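Local coordinates for acyl-CoA dehydrogenase (Slackia heliotrinireducens, PDB 4RM7), which is of unknown specific function but belongs to the acyl-CoA dehydrogenase family, with a strand-rich middle domain set between two helical ones, at residues Phe185-Val190 against Ser236-Leu241; Leu241-Arg246 against Arg307-Gly312; His314-Val319 against Val373-Pro378. One frame throughout, in Å; residues are numbered along the deposited sequence.

The three contacts lie in series from the middle domain into the C-terminal helical domain. Contacts 1 and 2 use successive parts of helix 234-270 and share Leu241; their centres are about 17 Å apart. Contact 1 sets this helix against strand 184-191, contact 2 against the end of helix 282-311. Contact 3 then joins the start of the next helix, 316-341, to helix 369-386, with its centre about 13 Å from that of contact 2 and about 21 Å from that of contact 1. Contacts 2 and 3 are tied by a probable hydrogen bond, Glu308 OE1 to Ser318 OG at 2.9 Å, and by the stacked rings of Tyr309 and His314.

Contact 1 of 3, residues Phe185-Val190 against Ser236-Leu241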
loop_
_atom_site.group_PDB
_atom_site.type_symbol
_atom_site.label_atom_id
_atom_site.label_comp_id
_atom_site.label_asym_id
_atom_site.label_seq_id
_atom_site.Cartn_x
_atom_site.Cartn_y
_atom_site.Cartn_z
ATOM N N PHE A 185 3.170 -13.962 -40.560
ATOM C CA PHE A 185 4.235 -14.071 -39.579
ATOM C C PHE A 185 5.402 -14.904 -40.096
ATOM O O PHE A 185 5.201 -15.914 -40.768
ATOM C CB PHE A 185 3.711 -14.681 -38.289
ATOM C CG PHE A 185 4.729 -14.722 -37.201
ATOM C CD1 PHE A 185 5.341 -15.913 -36.855
ATOM C CD2 PHE A 185 5.098 -13.559 -36.542
ATOM C CE1 PHE A 185 6.296 -15.946 -35.853
ATOM C CE2 PHE A 185 6.050 -13.588 -35.551
ATOM C CZ PHE A 185 6.651 -14.783 -35.201
ATOM N N SER A 186 6.621 -14.481 -39.773
ATOM C CA SER A 186 7.811 -15.167 -40.256
ATOM C C SER A 186 9.025 -14.847 -39.409
ATOM O O SER A 186 9.121 -13.758 -38.834
ATOM C CB SER A 186 8.092 -14.783 -41.701
ATOM O OG SER A 186 8.571 -13.453 -41.778
ATOM N N PHE A 187 9.950 -15.800 -39.340
ATOM C CA PHE A 187 11.215 -15.603 -38.642
ATOM C C PHE A 187 12.363 -15.683 -39.639
ATOM O O PHE A 187 12.339 -16.501 -40.557
ATOM C CB PHE A 187 11.411 -16.640 -37.536
ATOM C CG PHE A 187 11.034 -16.154 -36.155
ATOM C CD1 PHE A 187 11.808 -15.200 -35.502
ATOM C CD2 PHE A 187 9.925 -16.676 -35.494
ATOM C CE1 PHE A 187 11.472 -14.755 -34.229
ATOM C CE2 PHE A 187 9.582 -16.240 -34.218
ATOM C CZ PHE A 187 10.360 -15.280 -33.586
ATOM N N TRP A 188 13.371 -14.835 -39.444
ATOM C CA TRP A 188 14.526 -14.780 -40.329
ATOM C C TRP A 188 15.830 -14.746 -39.541
ATOM O O TRP A 188 16.016 -13.884 -38.685
ATOM C CB TRP A 188 14.449 -13.545 -41.215
ATOM C CG TRP A 188 13.231 -13.456 -42.059
ATOM C CD1 TRP A 188 11.980 -13.071 -41.667
ATOM C CD2 TRP A 188 13.150 -13.723 -43.464
ATOM N NE1 TRP A 188 11.121 -13.097 -42.746
ATOM C CE2 TRP A 188 11.817 -13.492 -43.857
ATOM C CE3 TRP A 188 14.074 -14.143 -44.426
ATOM C CZ2 TRP A 188 11.391 -13.670 -45.167
ATOM C CZ3 TRP A 188 13.651 -14.313 -45.725
ATOM C CH2 TRP A 188 12.321 -14.080 -46.085
HETATM N N MSE A 189 16.744 -15.663 -39.839
HETATM C CA MSE A 189 18.060 -15.651 -39.202
HETATM C C MSE A 189 19.035 -14.800 -40.023
HETATM O O MSE A 189 19.665 -15.286 -40.965
HETATM C CB MSE A 189 18.589 -17.080 -39.036
HETATM C CG MSE A 189 19.906 -17.184 -38.280
HETATM SE SE MSE A 189 19.776 -16.586 -36.430
HETATM C CE MSE A 189 18.708 -18.021 -35.678
ATOM N N VAL A 190 19.156 -13.526 -39.663
ATOM C CA VAL A 190 19.912 -12.580 -40.475
ATOM C C VAL A 190 21.322 -12.365 -39.960
ATOM O O VAL A 190 21.511 -11.981 -38.810
ATOM C CB VAL A 190 19.193 -11.224 -40.531
ATOM C CG1 VAL A 190 19.946 -10.240 -41.418
ATOM C CG2 VAL A 190 17.763 -11.408 -41.010
ATOM N N SER A 236 0.645 -16.881 -32.429
ATOM C CA SER A 236 0.086 -17.804 -31.441
ATOM C C SER A 236 1.175 -18.649 -30.805
ATOM O O SER A 236 1.289 -18.722 -29.581
ATOM C CB SER A 236 -0.970 -18.710 -32.087
ATOM O OG SER A 236 -0.496 -19.267 -33.309
ATOM N N GLN A 237 1.994 -19.265 -31.644
ATOM C CA GLN A 237 3.082 -20.093 -31.161
ATOM C C GLN A 237 4.153 -19.289 -30.422
ATOM O O GLN A 237 4.655 -19.723 -29.386
ATOM C CB GLN A 237 3.705 -20.862 -32.320
ATOM C CG GLN A 237 3.421 -22.347 -32.243
ATOM C CD GLN A 237 3.987 -22.976 -30.974
ATOM O OE1 GLN A 237 3.240 -23.490 -30.134
ATOM N NE2 GLN A 237 5.311 -22.936 -30.830
ATOM N N LEU A 238 4.504 -18.130 -30.967
ATOM C CA LEU A 238 5.500 -17.269 -30.354
ATOM C C LEU A 238 5.027 -16.827 -28.985
ATOM O O LEU A 238 5.765 -16.893 -27.999
ATOM C CB LEU A 238 5.774 -16.051 -31.237
ATOM C CG LEU A 238 6.764 -15.024 -30.684
ATOM C CD1 LEU A 238 8.145 -15.648 -30.511
ATOM C CD2 LEU A 238 6.830 -13.818 -31.600
ATOM N N TYR A 239 3.775 -16.394 -28.938
ATOM C CA TYR A 239 3.178 -15.897 -27.715
ATOM C C TYR A 239 3.208 -16.934 -26.580
ATOM O O TYR A 239 3.495 -16.602 -25.425
ATOM C CB TYR A 239 1.742 -15.443 -27.986
ATOM C CG TYR A 239 1.283 -14.485 -26.936
ATOM C CD1 TYR A 239 1.584 -13.132 -27.041
ATOM C CD2 TYR A 239 0.600 -14.933 -25.797
ATOM C CE1 TYR A 239 1.193 -12.240 -26.059
ATOM C CE2 TYR A 239 0.204 -14.047 -24.806
ATOM C CZ TYR A 239 0.504 -12.703 -24.951
ATOM O OH TYR A 239 0.125 -11.805 -23.994
ATOM N N SER A 240 2.910 -18.188 -26.903
ATOM C CA SER A 240 3.051 -19.260 -25.927
ATOM C C SER A 240 4.475 -19.351 -25.419
ATOM O O SER A 240 4.697 -19.465 -24.215
ATOM C CB SER A 240 2.636 -20.598 -26.520
ATOM O OG SER A 240 1.261 -20.568 -26.839
ATOM N N LEU A 241 5.442 -19.293 -26.328
ATOM C CA LEU A 241 6.831 -19.418 -25.917
ATOM C C LEU A 241 7.270 -18.292 -24.974
ATOM O O LEU A 241 8.020 -18.527 -24.023
ATOM C CB LEU A 241 7.728 -19.470 -27.137
ATOM C CG LEU A 241 7.601 -20.849 -27.770
ATOM C CD1 LEU A 241 8.057 -20.811 -29.203
ATOM C CD2 LEU A 241 8.409 -21.851 -26.973
#
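The rings of Phe185 and Phe187 meet the turn Ser236-Leu241 through a single side chain, Leu238, whose methyls divide between them. Leu238 CD1 lies at the edge of the Phe187 ring, near its plane and 3.8 Å from CZ. Toward Phe185 the approach is oblique: CD2 comes to 3.7 Å from CZ of that ring, and to 4.0 Å from CE2. The side chains cross at about a right angle, and each phenylalanine touches a methyl with CZ and CE2, the far end of its ring. Phe185 extends with CG anti to the backbone N (chi1 -175°), which carries CZ out from strand 184-191 to helix 234-270. Between the two residues the strand's alternation turns Ser186 to the other side of the sheet, where its OG accepts a hydrogen bond from Trp188 NE1. Neighbours complete the aromatic cluster: Phe103 meets the ring of Phe187, and Phe235, on the same helix as Leu238, that of Phe185. The contact thus joins the sheet of the middle domain to an early turn of the first long C-terminal helix. Its chemistry is purely apolar and small in area, 116 Å² in all, so between these segments cohesion probably comes from burial and the fit of two methyls to two rings.

Contact 2 of 3, residues Leu241-Arg246 against Arg307-Gly312; sequences LLEYGR and REYDRG
Tyr244 and Tyr309 mark the nearest backbone approach of helix 234-270 to the last turn of helix 282-311, with CA atoms 9.4 Å apart, a gap bridged by side chains. The two rings overlap at an oblique tilt, centroids 4.6 Å apart and planes at 33°. Tyr244 brings CE1 over one face of the Tyr309 ring, displaced toward its rim, while Tyr309 CZ lies over a face of Tyr244. The phenol oxygen of Tyr244 sits 3.5 Å from Tyr309 CE1, beyond the CD1-CE1 rim of the ring, to one side of its plane, and away from the other hydroxyl. Tyr309, with CG beside its backbone N (chi1 -87°), reaches across the gap, and its OH ends 3.5 Å from CB of Glu243. There the carboxylate plane is turned 67° from the ring, with OE1 3.8 Å from the phenol oxygen. His314 stacks on the other face of Tyr309, which is therefore held between two rings, and Leu70 touches both tyrosines. Just beyond, Gly312 ends the helix in a Schellman motif, its positive phi suiting a glycine. Across these two segments the grip is aromatic and van der Waals in kind, while Tyr309 OH, Glu243 OE1 and His314 NE2 gather at its end, where the buried acid may polarise both the phenol and the imidazole.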
loop_
_atom_site.group_PDB
_atom_site.type_symbol
_atom_site.label_atom_id
_atom_site.label_comp_id
_atom_site.label_asym_id
_atom_site.label_seq_id
_atom_site.Cartn_x
_atom_site.Cartn_y
_atom_site.Cartn_z
ATOM N N LEU A 241 5.442 -19.293 -26.328
ATOM C CA LEU A 241 6.831 -19.418 -25.917
ATOM C C LEU A 241 7.270 -18.292 -24.974
ATOM O O LEU A 241 8.020 -18.527 -24.023
ATOM C CB LEU A 241 7.728 -19.470 -27.137
ATOM C CG LEU A 241 7.601 -20.849 -27.770
ATOM C CD1 LEU A 241 8.057 -20.811 -29.203
ATOM C CD2 LEU A 241 8.409 -21.851 -26.973
ATOM N N LEU A 242 6.776 -17.082 -25.219
ATOM C CA LEU A 242 7.127 -15.943 -24.390
ATOM C C LEU A 242 6.568 -16.068 -22.962
ATOM O O LEU A 242 7.076 -15.441 -22.043
ATOM C CB LEU A 242 6.637 -14.651 -25.036
ATOM C CG LEU A 242 7.209 -14.406 -26.428
ATOM C CD1 LEU A 242 6.660 -13.126 -27.012
ATOM C CD2 LEU A 242 8.718 -14.362 -26.356
ATOM N N GLU A 243 5.539 -16.883 -22.760
ATOM C CA GLU A 243 5.099 -17.131 -21.396
ATOM C C GLU A 243 6.179 -17.852 -20.571
ATOM O O GLU A 243 6.394 -17.524 -19.407
ATOM C CB GLU A 243 3.796 -17.911 -21.395
ATOM C CG GLU A 243 2.635 -17.071 -21.924
ATOM C CD GLU A 243 1.294 -17.770 -21.813
ATOM O OE1 GLU A 243 0.956 -18.237 -20.704
ATOM O OE2 GLU A 243 0.571 -17.840 -22.836
ATOM N N TYR A 244 6.877 -18.811 -21.166
ATOM C CA TYR A 244 8.031 -19.393 -20.495
ATOM C C TYR A 244 8.986 -18.292 -20.051
ATOM O O TYR A 244 9.539 -18.340 -18.956
ATOM C CB TYR A 244 8.766 -20.375 -21.407
ATOM C CG TYR A 244 7.973 -21.605 -21.750
ATOM C CD1 TYR A 244 7.872 -22.649 -20.859
ATOM C CD2 TYR A 244 7.317 -21.715 -22.966
ATOM C CE1 TYR A 244 7.136 -23.776 -21.164
ATOM C CE2 TYR A 244 6.577 -22.842 -23.288
ATOM C CZ TYR A 244 6.496 -23.873 -22.384
ATOM O OH TYR A 244 5.773 -25.004 -22.689
ATOM N N GLY A 245 9.174 -17.290 -20.898
ATOM C CA GLY A 245 10.077 -16.200 -20.564
ATOM C C GLY A 245 9.642 -15.470 -19.304
ATOM O O GLY A 245 10.469 -14.986 -18.542
ATOM N N ARG A 246 8.332 -15.399 -19.074
ATOM C CA ARG A 246 7.813 -14.781 -17.871
ATOM C C ARG A 246 8.114 -15.637 -16.644
ATOM O O ARG A 246 8.451 -15.105 -15.587
ATOM C CB ARG A 246 6.314 -14.544 -17.987
ATOM C CG ARG A 246 5.977 -13.567 -19.058
ATOM C CD ARG A 246 4.558 -13.153 -19.033
ATOM N NE ARG A 246 4.283 -12.356 -20.222
ATOM C CZ ARG A 246 3.340 -12.636 -21.106
ATOM N NH1 ARG A 246 2.551 -13.686 -20.931
ATOM N NH2 ARG A 246 3.182 -11.857 -22.158
ATOM N N ARG A 307 5.026 -25.999 -12.197
ATOM C CA ARG A 307 4.612 -27.385 -12.038
ATOM C C ARG A 307 3.380 -27.681 -12.902
ATOM O O ARG A 307 3.233 -28.798 -13.395
ATOM C CB ARG A 307 4.355 -27.718 -10.557
ATOM C CG ARG A 307 5.630 -27.877 -9.714
ATOM C CD ARG A 307 5.320 -28.276 -8.258
ATOM N NE ARG A 307 6.369 -29.074 -7.612
ATOM C CZ ARG A 307 6.751 -28.921 -6.332
ATOM N NH1 ARG A 307 6.185 -27.998 -5.549
ATOM N NH2 ARG A 307 7.707 -29.688 -5.816
ATOM N N GLU A 308 2.521 -26.684 -13.114
ATOM C CA GLU A 308 1.395 -26.823 -14.058
ATOM C C GLU A 308 1.852 -27.239 -15.449
ATOM O O GLU A 308 1.291 -28.153 -16.040
ATOM C CB GLU A 308 0.605 -25.522 -14.189
ATOM C CG GLU A 308 -0.593 -25.403 -13.286
ATOM C CD GLU A 308 -1.361 -24.104 -13.519
ATOM O OE1 GLU A 308 -0.911 -23.275 -14.334
ATOM O OE2 GLU A 308 -2.429 -23.917 -12.900
ATOM N N TYR A 309 2.856 -26.556 -15.987
ATOM C CA TYR A 309 3.367 -26.932 -17.295
ATOM C C TYR A 309 3.773 -28.387 -17.307
ATOM O O TYR A 309 3.428 -29.126 -18.215
ATOM C CB TYR A 309 4.565 -26.087 -17.689
ATOM C CG TYR A 309 4.230 -24.799 -18.379
ATOM C CD1 TYR A 309 3.885 -24.771 -19.733
ATOM C CD2 TYR A 309 4.276 -23.599 -17.681
ATOM C CE1 TYR A 309 3.588 -23.571 -20.357
ATOM C CE2 TYR A 309 4.006 -22.392 -18.300
ATOM C CZ TYR A 309 3.663 -22.382 -19.628
ATOM O OH TYR A 309 3.386 -21.174 -20.205
ATOM N N ASP A 310 4.503 -28.797 -16.283
ATOM C CA ASP A 310 5.096 -30.119 -16.296
ATOM C C ASP A 310 4.013 -31.189 -16.174
ATOM O O ASP A 310 4.210 -32.312 -16.615
ATOM C CB ASP A 310 6.140 -30.254 -15.184
ATOM C CG ASP A 310 7.351 -29.318 -15.378
ATOM O OD1 ASP A 310 7.614 -28.847 -16.509
ATOM O OD2 ASP A 310 8.061 -29.066 -14.386
ATOM N N ARG A 311 2.867 -30.830 -15.597
ATOM C CA ARG A 311 1.705 -31.717 -15.587
ATOM C C ARG A 311 0.928 -31.715 -16.904
ATOM O O ARG A 311 0.040 -32.530 -17.087
ATOM C CB ARG A 311 0.714 -31.332 -14.493
ATOM C CG ARG A 311 1.142 -31.586 -13.102
ATOM C CD ARG A 311 -0.050 -31.452 -12.158
ATOM N NE ARG A 311 -0.622 -30.106 -12.009
ATOM C CZ ARG A 311 -0.167 -29.188 -11.155
ATOM N NH1 ARG A 311 0.901 -29.441 -10.403
ATOM N NH2 ARG A 311 -0.766 -28.009 -11.066
ATOM N N GLY A 312 1.216 -30.772 -17.789
ATOM C CA GLY A 312 0.429 -30.608 -19.003
ATOM C C GLY A 312 -0.900 -29.908 -18.765
ATOM O O GLY A 312 -1.855 -30.117 -19.501
#

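Contact 3 of 3, residues His314-Val319 against Val373-Pro378; sequences HKRLSV and VVIAAP
Arg316 meets Ile375 while Leu317 meets Ala376, two neighbouring pairs by which helix 316-341 packs against helix 369-386 in the all-helical C-terminal domain of the acyl-CoA dehydrogenase fold. The backbones come close here: the CA atoms of Leu317 and Ala376 are 5.7 Å apart, a separation that the small side chain of Ala376 permits. Leu317 does not aim directly at its partner from its CA atom. With CG anti to the backbone N (chi1 -175°), it swings its end across, and one branch, CD1, does the touching, 3.7 Å from Ala376 CB. The same methyl group also lies 3.8 Å from the carbonyl oxygen of Ala376, so it rests on both side chain and backbone of the opposing turn. Farther along helix 369-386, Leu379, Ile380 and Gln383 continue the surface against which Leu317 packs.

The second pair is of a different character. Arg316 and Ile375 both point toward the opposite helix, and their side chains cross at about a right angle. Bends in the arginine chain at chi2 and chi3 bring the guanidinium alongside CG2 of Ile375. Ile375 presents this methyl, and the guanidinium receives it obliquely. This is contact between a charged group and a methyl; Glu243 and Tyr239 of helix 234-270 pack against the same arginine side chain. Helix 369-386 also borders a second subunit, where Thr289 of that neighbouring chain packs on Val373 and Ala376. The contact lies within one chain and next to a subunit interface. At the crossing itself, Ile375 CG2 lies 3.7 Å from Arg316 NH1 and 4.0 Å from Arg316 NH2.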
loop_
_atom_site.group_PDB
_atom_site.type_symbol
_atom_site.label_atom_id
_atom_site.label_comp_id
_atom_site.label_asym_id
_atom_site.label_seq_id
_atom_site.Cartn_x
_atom_site.Cartn_y
_atom_site.Cartn_z
ATOM N N HIS A 314 -1.032 -26.367 -17.959
ATOM C CA HIS A 314 -0.790 -24.936 -18.000
ATOM C C HIS A 314 -2.068 -24.158 -18.229
ATOM O O HIS A 314 -2.858 -24.505 -19.103
ATOM C CB HIS A 314 0.204 -24.589 -19.100
ATOM C CG HIS A 314 0.290 -23.124 -19.388
ATOM N ND1 HIS A 314 -0.101 -22.574 -20.591
ATOM C CD2 HIS A 314 0.710 -22.087 -18.621
ATOM C CE1 HIS A 314 0.085 -21.266 -20.558
ATOM N NE2 HIS A 314 0.579 -20.943 -19.375
ATOM N N LYS A 315 -2.264 -23.118 -17.423
ATOM C CA LYS A 315 -3.312 -22.133 -17.646
ATOM C C LYS A 315 -2.647 -20.783 -17.825
ATOM O O LYS A 315 -1.765 -20.416 -17.044
ATOM C CB LYS A 315 -4.297 -22.079 -16.474
ATOM C CG LYS A 315 -4.853 -23.416 -16.035
ATOM C CD LYS A 315 -5.763 -23.275 -14.824
ATOM C CE LYS A 315 -6.416 -24.612 -14.471
ATOM N NZ LYS A 315 -6.991 -25.281 -15.688
ATOM N N ARG A 316 -3.071 -20.037 -18.841
ATOM C CA ARG A 316 -2.544 -18.697 -19.086
ATOM C C ARG A 316 -2.645 -17.792 -17.860
ATOM O O ARG A 316 -1.756 -16.982 -17.600
ATOM C CB ARG A 316 -3.280 -18.051 -20.252
ATOM C CG ARG A 316 -3.077 -18.759 -21.585
ATOM C CD ARG A 316 -2.707 -17.779 -22.679
ATOM N NE ARG A 316 -3.748 -16.776 -22.940
ATOM C CZ ARG A 316 -3.523 -15.464 -23.040
ATOM N NH1 ARG A 316 -2.288 -14.981 -22.889
ATOM N NH2 ARG A 316 -4.533 -14.636 -23.280
ATOM N N LEU A 317 -3.732 -17.939 -17.105
ATOM C CA LEU A 317 -4.012 -17.062 -15.977
ATOM C C LEU A 317 -2.989 -17.202 -14.864
ATOM O O LEU A 317 -2.646 -16.212 -14.215
ATOM C CB LEU A 317 -5.382 -17.346 -15.418
ATOM C CG LEU A 317 -5.812 -16.404 -14.300
ATOM C CD1 LEU A 317 -5.708 -14.949 -14.784
ATOM C CD2 LEU A 317 -7.235 -16.750 -13.947
ATOM N N SER A 318 -2.514 -18.424 -14.635
ATOM C CA SER A 318 -1.480 -18.650 -13.624
ATOM C C SER A 318 -0.251 -17.798 -13.920
ATOM O O SER A 318 0.283 -17.141 -13.033
ATOM C CB SER A 318 -1.062 -20.118 -13.567
ATOM O OG SER A 318 -2.115 -20.957 -13.155
ATOM N N VAL A 319 0.190 -17.824 -15.174
ATOM C CA VAL A 319 1.380 -17.096 -15.595
ATOM C C VAL A 319 1.147 -15.586 -15.534
ATOM O O VAL A 319 2.027 -14.821 -15.156
ATOM C CB VAL A 319 1.795 -17.527 -17.011
ATOM C CG1 VAL A 319 2.805 -16.548 -17.622
ATOM C CG2 VAL A 319 2.352 -18.959 -16.975
ATOM N N VAL A 373 -2.760 -7.252 -16.503
ATOM C CA VAL A 373 -4.163 -6.942 -16.212
ATOM C C VAL A 373 -5.065 -7.169 -17.422
ATOM O O VAL A 373 -6.132 -7.739 -17.307
ATOM C CB VAL A 373 -4.328 -5.500 -15.736
ATOM C CG1 VAL A 373 -5.777 -5.069 -15.836
ATOM C CG2 VAL A 373 -3.820 -5.355 -14.310
ATOM N N VAL A 374 -4.613 -6.738 -18.590
ATOM C CA VAL A 374 -5.393 -6.860 -19.816
ATOM C C VAL A 374 -5.546 -8.336 -20.231
ATOM O O VAL A 374 -6.581 -8.751 -20.716
ATOM C CB VAL A 374 -4.736 -6.010 -20.957
ATOM C CG1 VAL A 374 -5.311 -6.344 -22.293
ATOM C CG2 VAL A 374 -4.930 -4.534 -20.679
ATOM N N ILE A 375 -4.507 -9.124 -20.014
ATOM C CA ILE A 375 -4.521 -10.555 -20.285
ATOM C C ILE A 375 -5.376 -11.339 -19.275
ATOM O O ILE A 375 -6.077 -12.281 -19.631
ATOM C CB ILE A 375 -3.075 -11.109 -20.251
ATOM C CG1 ILE A 375 -2.270 -10.582 -21.437
ATOM C CG2 ILE A 375 -3.041 -12.648 -20.174
ATOM C CD1 ILE A 375 -0.783 -10.863 -21.277
ATOM N N ALA A 376 -5.306 -10.940 -18.010
ATOM C CA ALA A 376 -5.870 -11.734 -16.926
ATOM C C ALA A 376 -7.376 -11.546 -16.707
ATOM O O ALA A 376 -8.076 -12.502 -16.355
ATOM C CB ALA A 376 -5.129 -11.435 -15.631
ATOM N N ALA A 377 -7.876 -10.327 -16.889
ATOM C CA ALA A 377 -9.263 -10.046 -16.521
ATOM C C ALA A 377 -10.273 -10.902 -17.307
ATOM O O ALA A 377 -11.205 -11.437 -16.701
ATOM C CB ALA A 377 -9.567 -8.571 -16.684
ATOM N N PRO A 378 -10.099 -11.051 -18.643
ATOM C CA PRO A 378 -11.063 -11.934 -19.325
ATOM C C PRO A 378 -10.945 -13.401 -18.900
ATOM O O PRO A 378 -11.964 -14.094 -18.821
ATOM C CB PRO A 378 -10.728 -11.762 -20.824
ATOM C CG PRO A 378 -9.416 -11.083 -20.864
ATOM C CD PRO A 378 -9.296 -10.284 -19.609
#